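Local coordinates for ankyrin repeat family protein (Enterococcus faecalis, PDB 3HRA) that is of unknown function but, as a solenoid of stacked ankyrin repeats, probably serves as a scaffold for binding other proteins, at residues 25-35 with 57-67; 37-48 with 67-78. All coordinates share one frame; numbering follows the deposited sequence.

Both interactions join successive repeats of the ankyrin solenoid, and they share L67. Interaction 1 (25-35 with 57-67) lies where the chain leaves helix 18-25 and helix 52-60, about 20 Å from the centre of the chain to the centre of the contact. An arginine and an aspartate there bind backbone groups of the neighbouring repeat, with small apolar contacts between them. Interaction 2 (37-48 with 67-78), about 12 Å from that centre, pairs two hairpin loops and the starts of helix 42-49 and helix 75-81; asparagine amides, an aromatic stack and a proline carry it. Each mixes buried and exposed residues. Backbone hydrogen bonding between I65 and Y76 connects the two contacts.

Interaction 1 (25-35 with 57-67); sequences LQDTTYQVDEV and ALIDRGADINL
R61 lays its aliphatic part along L25, the two side chains running past each other in opposite directions with R61 CG 4.0 Å from L25 CB. Bends at chi2 (-77°) and chi3 (-91°) then turn the guanidinium back onto the turn that follows helix 18-25. R61 NE gives a nearly straight bond of 2.9 Å to L25 O, in the guanidinium plane and on a carbonyl lone pair. R61 NH2 reaches Y30 O at 3.3 Å and, weakly, D27 O, so one cation gathers three carbonyls around the D27-Y30 type I turn. V32 CG1 covers one face of the guanidinium, 3.7 Å from R61 NH1. L25 CD2 lies over the same face and touches L58 CD2, while L25 CD1 reaches A57 CB. This is the junction of consecutive ankyrin repeats, where helix 52-60 ends in a Schellman motif with G62 at C-prime and the chain turns off towards the next hairpin loop. Beyond it V32 CG2 rests on A63 CA, and D33 OD2 takes D64 N on its syn lone pair at 2.9 Å. One water joins D33 OD1 to D64 O, a second D33 OD2 to G62 O. L67 CD1 packs 4.0 Å from D33 CB.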
loop_
_atom_site.group_PDB
_atom_site.type_symbol
_atom_site.label_atom_id
_atom_site.label_comp_id
_atom_site.label_asym_id
_atom_site.label_seq_id
_atom_site.Cartn_x
_atom_site.Cartn_y
_atom_site.Cartn_z
ATOM N N LEU A 25 -23.718 -7.583 8.581
ATOM C CA LEU A 25 -23.200 -6.469 9.374
ATOM C C LEU A 25 -24.309 -5.765 10.166
ATOM O O LEU A 25 -24.036 -5.010 11.107
ATOM C CB LEU A 25 -22.471 -5.465 8.477
ATOM C CG LEU A 25 -21.141 -5.949 7.907
ATOM C CD1 LEU A 25 -20.505 -4.897 7.017
ATOM C CD2 LEU A 25 -20.188 -6.357 9.049
ATOM N N GLN A 26 -25.561 -6.028 9.800
ATOM C CA GLN A 26 -26.698 -5.457 10.532
ATOM C C GLN A 26 -26.791 -6.067 11.942
ATOM O O GLN A 26 -27.382 -5.482 12.845
ATOM C CB GLN A 26 -28.000 -5.656 9.744
ATOM C CG GLN A 26 -29.226 -4.968 10.334
ATOM C CD GLN A 26 -30.037 -5.860 11.285
ATOM O OE1 GLN A 26 -31.028 -5.411 11.871
ATOM N NE2 GLN A 26 -29.631 -7.114 11.435
ATOM N N ASP A 27 -26.185 -7.239 12.113
ATOM C CA ASP A 27 -26.068 -7.894 13.417
ATOM C C ASP A 27 -24.979 -7.208 14.234
ATOM O O ASP A 27 -23.781 -7.350 13.949
ATOM C CB ASP A 27 -25.756 -9.383 13.219
ATOM C CG ASP A 27 -25.353 -10.092 14.516
ATOM O OD1 ASP A 27 -25.589 -9.546 15.616
ATOM O OD2 ASP A 27 -24.788 -11.204 14.427
ATOM N N THR A 28 -25.410 -6.454 15.251
ATOM C CA THR A 28 -24.518 -5.596 16.034
ATOM C C THR A 28 -23.521 -6.384 16.876
ATOM O O THR A 28 -22.559 -5.817 17.377
ATOM C CB THR A 28 -25.315 -4.665 16.987
ATOM O OG1 THR A 28 -26.080 -5.455 17.904
ATOM C CG2 THR A 28 -26.256 -3.777 16.200
ATOM N N THR A 29 -23.783 -7.680 17.044
ATOM C CA THR A 29 -22.929 -8.558 17.844
ATOM C C THR A 29 -21.841 -9.218 17.003
ATOM O O THR A 29 -20.925 -9.829 17.552
ATOM C CB THR A 29 -23.745 -9.673 18.566
ATOM O OG1 THR A 29 -24.206 -10.655 17.622
ATOM C CG2 THR A 29 -24.950 -9.086 19.307
ATOM N N TYR A 30 -21.929 -9.099 15.676
ATOM C CA TYR A 30 -20.991 -9.823 14.805
ATOM C C TYR A 30 -19.526 -9.350 14.942
ATOM O O TYR A 30 -19.232 -8.155 14.892
ATOM C CB TYR A 30 -21.428 -9.786 13.323
ATOM C CG TYR A 30 -20.865 -10.953 12.541
ATOM C CD1 TYR A 30 -21.618 -12.104 12.349
ATOM C CD2 TYR A 30 -19.563 -10.926 12.035
ATOM C CE1 TYR A 30 -21.109 -13.181 11.648
ATOM C CE2 TYR A 30 -19.042 -12.006 11.350
ATOM C CZ TYR A 30 -19.818 -13.129 11.161
ATOM O OH TYR A 30 -19.314 -14.216 10.480
ATOM N N GLN A 31 -18.611 -10.303 15.110
ATOM C CA GLN A 31 -17.187 -9.995 15.182
ATOM C C GLN A 31 -16.643 -9.914 13.752
ATOM O O GLN A 31 -16.450 -10.942 13.089
ATOM C CB GLN A 31 -16.456 -11.098 15.953
ATOM C CG GLN A 31 -15.257 -10.603 16.759
ATOM C CD GLN A 31 -13.992 -10.460 15.938
ATOM O OE1 GLN A 31 -13.682 -9.368 15.415
ATOM N NE2 GLN A 31 -13.238 -11.566 15.819
ATOM N N VAL A 32 -16.390 -8.697 13.273
ATOM C CA VAL A 32 -16.123 -8.513 11.840
ATOM C C VAL A 32 -14.729 -8.977 11.398
ATOM O O VAL A 32 -14.471 -9.167 10.207
ATOM C CB VAL A 32 -16.335 -7.042 11.395
ATOM C CG1 VAL A 32 -17.772 -6.596 11.689
ATOM C CG2 VAL A 32 -15.330 -6.112 12.082
ATOM N N ASP A 33 -13.824 -9.119 12.354
ATOM C CA ASP A 33 -12.451 -9.469 12.016
ATOM C C ASP A 33 -12.104 -10.947 12.246
ATOM O O ASP A 33 -10.982 -11.278 12.601
ATOM C CB ASP A 33 -11.468 -8.564 12.747
ATOM C CG ASP A 33 -11.348 -7.187 12.096
ATOM O OD1 ASP A 33 -11.524 -7.067 10.871
ATOM O OD2 ASP A 33 -11.077 -6.225 12.819
ATOM N N GLU A 34 -13.060 -11.834 12.018
ATOM C CA GLU A 34 -12.763 -13.263 11.979
ATOM C C GLU A 34 -11.727 -13.530 10.889
ATOM O O GLU A 34 -11.635 -12.765 9.923
ATOM C CB GLU A 34 -14.040 -14.056 11.696
ATOM C CG GLU A 34 -14.713 -13.683 10.388
ATOM C CD GLU A 34 -16.059 -14.387 10.208
ATOM O OE1 GLU A 34 -16.747 -14.671 11.216
ATOM O OE2 GLU A 34 -16.434 -14.667 9.054
ATOM N N VAL A 35 -10.948 -14.607 11.035
ATOM C CA VAL A 35 -9.895 -14.894 10.070
ATOM C C VAL A 35 -9.972 -16.292 9.430
ATOM O O VAL A 35 -10.491 -17.248 10.030
ATOM C CB VAL A 35 -8.473 -14.653 10.665
ATOM C CG1 VAL A 35 -8.228 -13.161 10.920
ATOM C CG2 VAL A 35 -8.275 -15.461 11.925
ATOM N N ALA A 57 -18.114 -0.811 3.760
ATOM C CA ALA A 57 -19.061 -1.316 4.766
ATOM C C ALA A 57 -18.354 -1.883 6.000
ATOM O O ALA A 57 -18.794 -1.671 7.139
ATOM C CB ALA A 57 -19.991 -2.371 4.163
ATOM N N LEU A 58 -17.264 -2.606 5.769
ATOM C CA LEU A 58 -16.535 -3.258 6.857
ATOM C C LEU A 58 -15.782 -2.223 7.682
ATOM O O LEU A 58 -15.760 -2.301 8.910
ATOM C CB LEU A 58 -15.582 -4.325 6.302
ATOM C CG LEU A 58 -16.286 -5.580 5.779
ATOM C CD1 LEU A 58 -15.373 -6.426 4.905
ATOM C CD2 LEU A 58 -16.829 -6.406 6.951
ATOM N N ILE A 59 -15.166 -1.253 7.009
ATOM C CA ILE A 59 -14.462 -0.183 7.705
ATOM C C ILE A 59 -15.423 0.630 8.576
ATOM O O ILE A 59 -15.098 0.999 9.707
ATOM C CB ILE A 59 -13.698 0.734 6.723
ATOM C CG1 ILE A 59 -12.508 -0.026 6.133
ATOM C CG2 ILE A 59 -13.195 1.964 7.443
ATOM C CD1 ILE A 59 -11.945 0.609 4.841
ATOM N N ASP A 60 -16.613 0.908 8.056
ATOM C CA ASP A 60 -17.630 1.618 8.835
ATOM C C ASP A 60 -18.073 0.821 10.059
ATOM O O ASP A 60 -18.503 1.402 11.047
ATOM C CB ASP A 60 -18.860 1.931 7.969
ATOM C CG ASP A 60 -18.602 3.016 6.923
ATOM O OD1 ASP A 60 -17.512 3.642 6.920
ATOM O OD2 ASP A 60 -19.513 3.242 6.094
ATOM N N ARG A 61 -18.015 -0.508 9.978
ATOM C CA ARG A 61 -18.389 -1.361 11.112
ATOM C C ARG A 61 -17.216 -1.684 12.032
ATOM O O ARG A 61 -17.330 -2.537 12.901
ATOM C CB ARG A 61 -19.025 -2.667 10.631
ATOM C CG ARG A 61 -20.529 -2.604 10.489
ATOM C CD ARG A 61 -21.222 -2.681 11.852
ATOM N NE ARG A 61 -21.555 -4.051 12.246
ATOM C CZ ARG A 61 -20.875 -4.762 13.141
ATOM N NH1 ARG A 61 -19.808 -4.246 13.728
ATOM N NH2 ARG A 61 -21.258 -5.994 13.450
ATOM N N GLY A 62 -16.086 -1.025 11.815
ATOM C CA GLY A 62 -14.957 -1.122 12.733
ATOM C C GLY A 62 -13.879 -2.147 12.407
ATOM O O GLY A 62 -13.058 -2.458 13.263
ATOM N N ALA A 63 -13.867 -2.659 11.177
ATOM C CA ALA A 63 -12.846 -3.616 10.751
ATOM C C ALA A 63 -11.446 -3.004 10.902
ATOM O O ALA A 63 -11.233 -1.825 10.625
ATOM C CB ALA A 63 -13.088 -4.063 9.297
ATOM N N ASP A 64 -10.498 -3.810 11.356
ATOM C CA ASP A 64 -9.145 -3.321 11.632
ATOM C C ASP A 64 -8.332 -3.288 10.342
ATOM O O ASP A 64 -8.036 -4.342 9.774
ATOM C CB ASP A 64 -8.490 -4.260 12.639
ATOM C CG ASP A 64 -7.135 -3.769 13.116
ATOM O OD1 ASP A 64 -6.615 -2.755 12.605
ATOM O OD2 ASP A 64 -6.597 -4.424 14.032
ATOM N N ILE A 65 -7.987 -2.085 9.869
ATOM C CA ILE A 65 -7.258 -1.959 8.612
ATOM C C ILE A 65 -5.795 -2.399 8.765
ATOM O O ILE A 65 -5.071 -2.542 7.784
ATOM C CB ILE A 65 -7.312 -0.519 8.029
ATOM C CG1 ILE A 65 -6.610 0.473 8.964
ATOM C CG2 ILE A 65 -8.770 -0.094 7.733
ATOM C CD1 ILE A 65 -6.158 1.752 8.286
ATOM N N ASN A 66 -5.378 -2.644 10.000
ATOM C CA ASN A 66 -3.983 -2.990 10.278
ATOM C C ASN A 66 -3.755 -4.468 10.637
ATOM O O ASN A 66 -2.652 -4.854 10.997
ATOM C CB ASN A 66 -3.431 -2.091 11.402
ATOM C CG ASN A 66 -3.488 -0.625 11.042
ATOM O OD1 ASN A 66 -2.907 -0.214 10.057
ATOM N ND2 ASN A 66 -4.204 0.174 11.845
ATOM N N LEU A 67 -4.788 -5.291 10.532
ATOM C CA LEU A 67 -4.669 -6.693 10.946
ATOM C C LEU A 67 -3.983 -7.472 9.829
ATOM O O LEU A 67 -4.569 -7.693 8.769
ATOM C CB LEU A 67 -6.054 -7.276 11.264
ATOM C CG LEU A 67 -6.085 -8.583 12.086
ATOM C CD1 LEU A 67 -7.478 -8.888 12.621
ATOM C CD2 LEU A 67 -5.564 -9.785 11.306
HETATM O O HOH W 1 -9.637 -6.380 8.976
HETATM O O HOH W 2 -13.053 -5.356 14.833
#

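Interaction 2 (37-48 with 67-78); sequences TEGNTPLNIAVH and LQNSISDSPYLY
The imidazole of H48 and the phenol ring of Y78 stack face to face, centroids 3.7 Å apart and planes 17° from parallel. H48 NE2 sits over the Y78 face towards its rim, nearest Y78 CE1, while V47 CG1 touches the Y78 edge at CD2. A water lies in the plane of the H48 ring, at NE2, and also bonds N69 ND2 and D73 OD2. H48 ND1 donates to N44 O, which fixes the ring's rotation. N44 in turn sends ND2 across to D73 O at 2.9 Å; N69 N reaches that oxygen from the opposite face of its carbonyl plane. The N44 bond ties the start of helix 42-49 to the hairpin loop of the following ankyrin repeat, beside the TPL and SPY sequences whose T41 and S74 cap helix 42-49 and helix 75-81. P75 is wedged against N44 and L43, its CB 3.8 Å from L43 CD2, and V47 crosses it at about a right angle, CG2 against CB. With its CG between the backbone N and carbonyl carbon (chi1 67°), N69 turns OD1 back to accept I71 N and D73 N, while ND2 donates to N40 OD1 at 2.9 Å. Along the loops S70 N binds E38 O, also at 2.9 Å, and G39 O meets N69 CA in a CA-H...O contact. T41 CG2 packs on L67 CD1, and a water links G39 O, T41 N, N44 ND2 and L67 O.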
loop_
_atom_site.group_PDB
_atom_site.type_symbol
_atom_site.label_atom_id
_atom_site.label_comp_id
_atom_site.label_asym_id
_atom_site.label_seq_id
_atom_site.Cartn_x
_atom_site.Cartn_y
_atom_site.Cartn_z
ATOM N N THR A 37 -7.743 -19.396 6.976
ATOM C CA THR A 37 -6.529 -20.182 7.194
ATOM C C THR A 37 -5.250 -19.420 6.849
ATOM O O THR A 37 -4.154 -19.814 7.269
ATOM C CB THR A 37 -6.558 -21.491 6.385
ATOM O OG1 THR A 37 -6.840 -21.179 5.017
ATOM C CG2 THR A 37 -7.645 -22.427 6.910
ATOM N N GLU A 38 -5.393 -18.347 6.077
ATOM C CA GLU A 38 -4.260 -17.529 5.656
ATOM C C GLU A 38 -4.157 -16.231 6.463
ATOM O O GLU A 38 -3.368 -15.339 6.132
ATOM C CB GLU A 38 -4.378 -17.197 4.163
ATOM C CG GLU A 38 -3.654 -18.164 3.233
ATOM C CD GLU A 38 -4.204 -19.570 3.297
ATOM O OE1 GLU A 38 -5.440 -19.734 3.190
ATOM O OE2 GLU A 38 -3.391 -20.515 3.444
ATOM N N GLY A 39 -4.968 -16.123 7.509
ATOM C CA GLY A 39 -4.937 -14.956 8.369
ATOM C C GLY A 39 -5.642 -13.742 7.792
ATOM O O GLY A 39 -5.477 -12.642 8.296
ATOM N N ASN A 40 -6.407 -13.946 6.723
ATOM C CA ASN A 40 -7.202 -12.871 6.112
ATOM C C ASN A 40 -8.533 -12.630 6.817
ATOM O O ASN A 40 -9.278 -13.573 7.098
ATOM C CB ASN A 40 -7.487 -13.181 4.639
ATOM C CG ASN A 40 -6.282 -12.959 3.754
ATOM O OD1 ASN A 40 -5.570 -11.963 3.885
ATOM N ND2 ASN A 40 -6.054 -13.881 2.839
ATOM N N THR A 41 -8.839 -11.362 7.093
ATOM C CA THR A 41 -10.171 -10.964 7.562
ATOM C C THR A 41 -11.066 -10.732 6.349
ATOM O O THR A 41 -10.575 -10.693 5.225
ATOM C CB THR A 41 -10.108 -9.635 8.328
ATOM O OG1 THR A 41 -9.502 -8.641 7.487
ATOM C CG2 THR A 41 -9.289 -9.775 9.550
ATOM N N PRO A 42 -12.387 -10.565 6.568
ATOM C CA PRO A 42 -13.263 -10.200 5.457
ATOM C C PRO A 42 -12.779 -8.927 4.768
ATOM O O PRO A 42 -12.837 -8.847 3.532
ATOM C CB PRO A 42 -14.617 -10.014 6.149
ATOM C CG PRO A 42 -14.575 -11.025 7.248
ATOM C CD PRO A 42 -13.160 -10.934 7.768
ATOM N N LEU A 43 -12.274 -7.966 5.542
ATOM C CA LEU A 43 -11.797 -6.724 4.946
ATOM C C LEU A 43 -10.607 -6.997 4.036
ATOM O O LEU A 43 -10.565 -6.506 2.917
ATOM C CB LEU A 43 -11.455 -5.662 5.999
ATOM C CG LEU A 43 -10.858 -4.365 5.427
ATOM C CD1 LEU A 43 -11.760 -3.673 4.383
ATOM C CD2 LEU A 43 -10.485 -3.408 6.571
ATOM N N ASN A 44 -9.651 -7.796 4.503
ATOM C CA ASN A 44 -8.513 -8.117 3.662
ATOM C C ASN A 44 -8.940 -8.820 2.363
ATOM O O ASN A 44 -8.376 -8.544 1.297
ATOM C CB ASN A 44 -7.447 -8.902 4.441
ATOM C CG ASN A 44 -6.012 -8.441 4.105
ATOM O OD1 ASN A 44 -5.781 -7.771 3.103
ATOM N ND2 ASN A 44 -5.060 -8.805 4.947
ATOM N N ILE A 45 -9.947 -9.689 2.432
ATOM C CA ILE A 45 -10.439 -10.375 1.235
ATOM C C ILE A 45 -11.005 -9.342 0.261
ATOM O O ILE A 45 -10.703 -9.356 -0.942
ATOM C CB ILE A 45 -11.508 -11.441 1.584
ATOM C CG1 ILE A 45 -10.857 -12.606 2.336
ATOM C CG2 ILE A 45 -12.211 -11.956 0.319
ATOM C CD1 ILE A 45 -11.821 -13.476 3.057
ATOM N N ALA A 46 -11.816 -8.432 0.786
ATOM C CA ALA A 46 -12.393 -7.367 -0.040
ATOM C C ALA A 46 -11.321 -6.501 -0.701
ATOM O O ALA A 46 -11.467 -6.097 -1.848
ATOM C CB ALA A 46 -13.350 -6.508 0.783
ATOM N N VAL A 47 -10.250 -6.199 0.018
ATOM C CA VAL A 47 -9.193 -5.358 -0.551
ATOM C C VAL A 47 -8.469 -6.079 -1.690
ATOM O O VAL A 47 -8.194 -5.486 -2.732
ATOM C CB VAL A 47 -8.192 -4.870 0.526
ATOM C CG1 VAL A 47 -7.020 -4.151 -0.116
ATOM C CG2 VAL A 47 -8.898 -3.948 1.504
ATOM N N HIS A 48 -8.177 -7.361 -1.483
ATOM C CA HIS A 48 -7.592 -8.214 -2.516
ATOM C C HIS A 48 -8.476 -8.251 -3.768
ATOM O O HIS A 48 -7.977 -8.154 -4.885
ATOM C CB HIS A 48 -7.364 -9.638 -1.977
ATOM C CG HIS A 48 -6.136 -9.776 -1.121
ATOM N ND1 HIS A 48 -6.024 -9.194 0.126
ATOM C CD2 HIS A 48 -4.966 -10.426 -1.332
ATOM C CE1 HIS A 48 -4.844 -9.481 0.644
ATOM N NE2 HIS A 48 -4.180 -10.225 -0.222
ATOM N N LEU A 67 -4.788 -5.291 10.532
ATOM C CA LEU A 67 -4.669 -6.693 10.946
ATOM C C LEU A 67 -3.983 -7.472 9.829
ATOM O O LEU A 67 -4.569 -7.693 8.769
ATOM C CB LEU A 67 -6.054 -7.276 11.264
ATOM C CG LEU A 67 -6.085 -8.583 12.086
ATOM C CD1 LEU A 67 -7.478 -8.888 12.621
ATOM C CD2 LEU A 67 -5.564 -9.785 11.306
ATOM N N GLN A 68 -2.745 -7.894 10.080
ATOM C CA GLN A 68 -1.921 -8.529 9.049
ATOM C C GLN A 68 -2.218 -10.011 8.847
ATOM O O GLN A 68 -2.416 -10.762 9.813
ATOM C CB GLN A 68 -0.432 -8.362 9.371
ATOM C CG GLN A 68 0.030 -6.937 9.356
ATOM C CD GLN A 68 1.411 -6.762 9.958
ATOM O OE1 GLN A 68 2.389 -6.518 9.243
ATOM N NE2 GLN A 68 1.500 -6.888 11.267
ATOM N N ASN A 69 -2.224 -10.435 7.583
ATOM C CA ASN A 69 -2.360 -11.856 7.291
ATOM C C ASN A 69 -1.035 -12.606 7.408
ATOM O O ASN A 69 -0.038 -12.054 7.864
ATOM C CB ASN A 69 -3.010 -12.087 5.926
ATOM C CG ASN A 69 -2.140 -11.634 4.768
ATOM O OD1 ASN A 69 -0.938 -11.432 4.908
ATOM N ND2 ASN A 69 -2.752 -11.485 3.605
ATOM N N SER A 70 -1.026 -13.862 6.981
ATOM C CA SER A 70 0.140 -14.727 7.155
ATOM C C SER A 70 1.373 -14.323 6.357
ATOM O O SER A 70 2.465 -14.822 6.624
ATOM C CB SER A 70 -0.223 -16.177 6.860
ATOM O OG SER A 70 -1.095 -16.661 7.865
ATOM N N ILE A 71 1.224 -13.436 5.378
ATOM C CA ILE A 71 2.413 -12.886 4.726
ATOM C C ILE A 71 2.671 -11.418 5.077
ATOM O O ILE A 71 3.337 -10.695 4.333
ATOM C CB ILE A 71 2.445 -13.127 3.195
ATOM C CG1 ILE A 71 1.386 -12.296 2.465
ATOM C CG2 ILE A 71 2.318 -14.626 2.883
ATOM C CD1 ILE A 71 1.519 -12.386 0.962
ATOM N N SER A 72 2.158 -10.999 6.230
ATOM C CA SER A 72 2.383 -9.648 6.760
ATOM C C SER A 72 1.624 -8.522 6.071
ATOM O O SER A 72 1.897 -7.352 6.331
ATOM C CB SER A 72 3.878 -9.312 6.792
ATOM O OG SER A 72 4.492 -9.968 7.877
ATOM N N ASP A 73 0.680 -8.852 5.196
ATOM C CA ASP A 73 -0.158 -7.840 4.544
ATOM C C ASP A 73 -1.412 -7.549 5.367
ATOM O O ASP A 73 -2.255 -8.426 5.571
ATOM C CB ASP A 73 -0.612 -8.308 3.158
ATOM C CG ASP A 73 0.467 -8.145 2.091
ATOM O OD1 ASP A 73 1.405 -7.341 2.290
ATOM O OD2 ASP A 73 0.354 -8.810 1.038
ATOM N N SER A 74 -1.533 -6.321 5.843
ATOM C CA SER A 74 -2.802 -5.865 6.381
ATOM C C SER A 74 -3.605 -5.303 5.209
ATOM O O SER A 74 -3.050 -5.093 4.112
ATOM C CB SER A 74 -2.554 -4.766 7.399
ATOM O OG SER A 74 -1.942 -3.654 6.761
ATOM N N PRO A 75 -4.908 -5.043 5.425
ATOM C CA PRO A 75 -5.719 -4.386 4.383
ATOM C C PRO A 75 -5.086 -3.057 3.913
ATOM O O PRO A 75 -5.045 -2.778 2.710
ATOM C CB PRO A 75 -7.063 -4.145 5.089
ATOM C CG PRO A 75 -7.158 -5.309 6.097
ATOM C CD PRO A 75 -5.720 -5.477 6.585
ATOM N N TYR A 76 -4.587 -2.257 4.857
ATOM C CA TYR A 76 -3.921 -0.994 4.536
ATOM C C TYR A 76 -2.655 -1.177 3.684
ATOM O O TYR A 76 -2.482 -0.521 2.662
ATOM C CB TYR A 76 -3.581 -0.244 5.826
ATOM C CG TYR A 76 -2.796 1.023 5.601
ATOM C CD1 TYR A 76 -3.410 2.158 5.069
ATOM C CD2 TYR A 76 -1.450 1.093 5.929
ATOM C CE1 TYR A 76 -2.681 3.333 4.849
ATOM C CE2 TYR A 76 -0.718 2.258 5.710
ATOM C CZ TYR A 76 -1.343 3.369 5.168
ATOM O OH TYR A 76 -0.631 4.530 4.971
ATOM N N LEU A 77 -1.767 -2.064 4.121
ATOM C CA LEU A 77 -0.519 -2.280 3.410
ATOM C C LEU A 77 -0.783 -2.790 1.999
ATOM O O LEU A 77 -0.099 -2.390 1.057
ATOM C CB LEU A 77 0.366 -3.255 4.189
ATOM C CG LEU A 77 1.119 -2.660 5.389
ATOM C CD1 LEU A 77 1.686 -3.751 6.293
ATOM C CD2 LEU A 77 2.222 -1.691 4.930
ATOM N N TYR A 78 -1.776 -3.668 1.863
ATOM C CA TYR A 78 -2.105 -4.250 0.574
ATOM C C TYR A 78 -2.769 -3.211 -0.339
ATOM O O TYR A 78 -2.402 -3.067 -1.509
ATOM C CB TYR A 78 -2.992 -5.488 0.750
ATOM C CG TYR A 78 -3.116 -6.293 -0.523
ATOM C CD1 TYR A 78 -2.229 -7.322 -0.800
ATOM C CD2 TYR A 78 -4.092 -5.985 -1.468
ATOM C CE1 TYR A 78 -2.326 -8.053 -1.975
ATOM C CE2 TYR A 78 -4.197 -6.715 -2.658
ATOM C CZ TYR A 78 -3.315 -7.741 -2.899
ATOM O OH TYR A 78 -3.417 -8.459 -4.074
HETATM O O HOH W 3 -1.353 -19.148 7.004
HETATM O O HOH W 4 -6.080 -9.885 7.612
HETATM O O HOH W 5 -3.706 -12.814 11.011
HETATM O O HOH W 6 -1.678 -10.816 0.807
#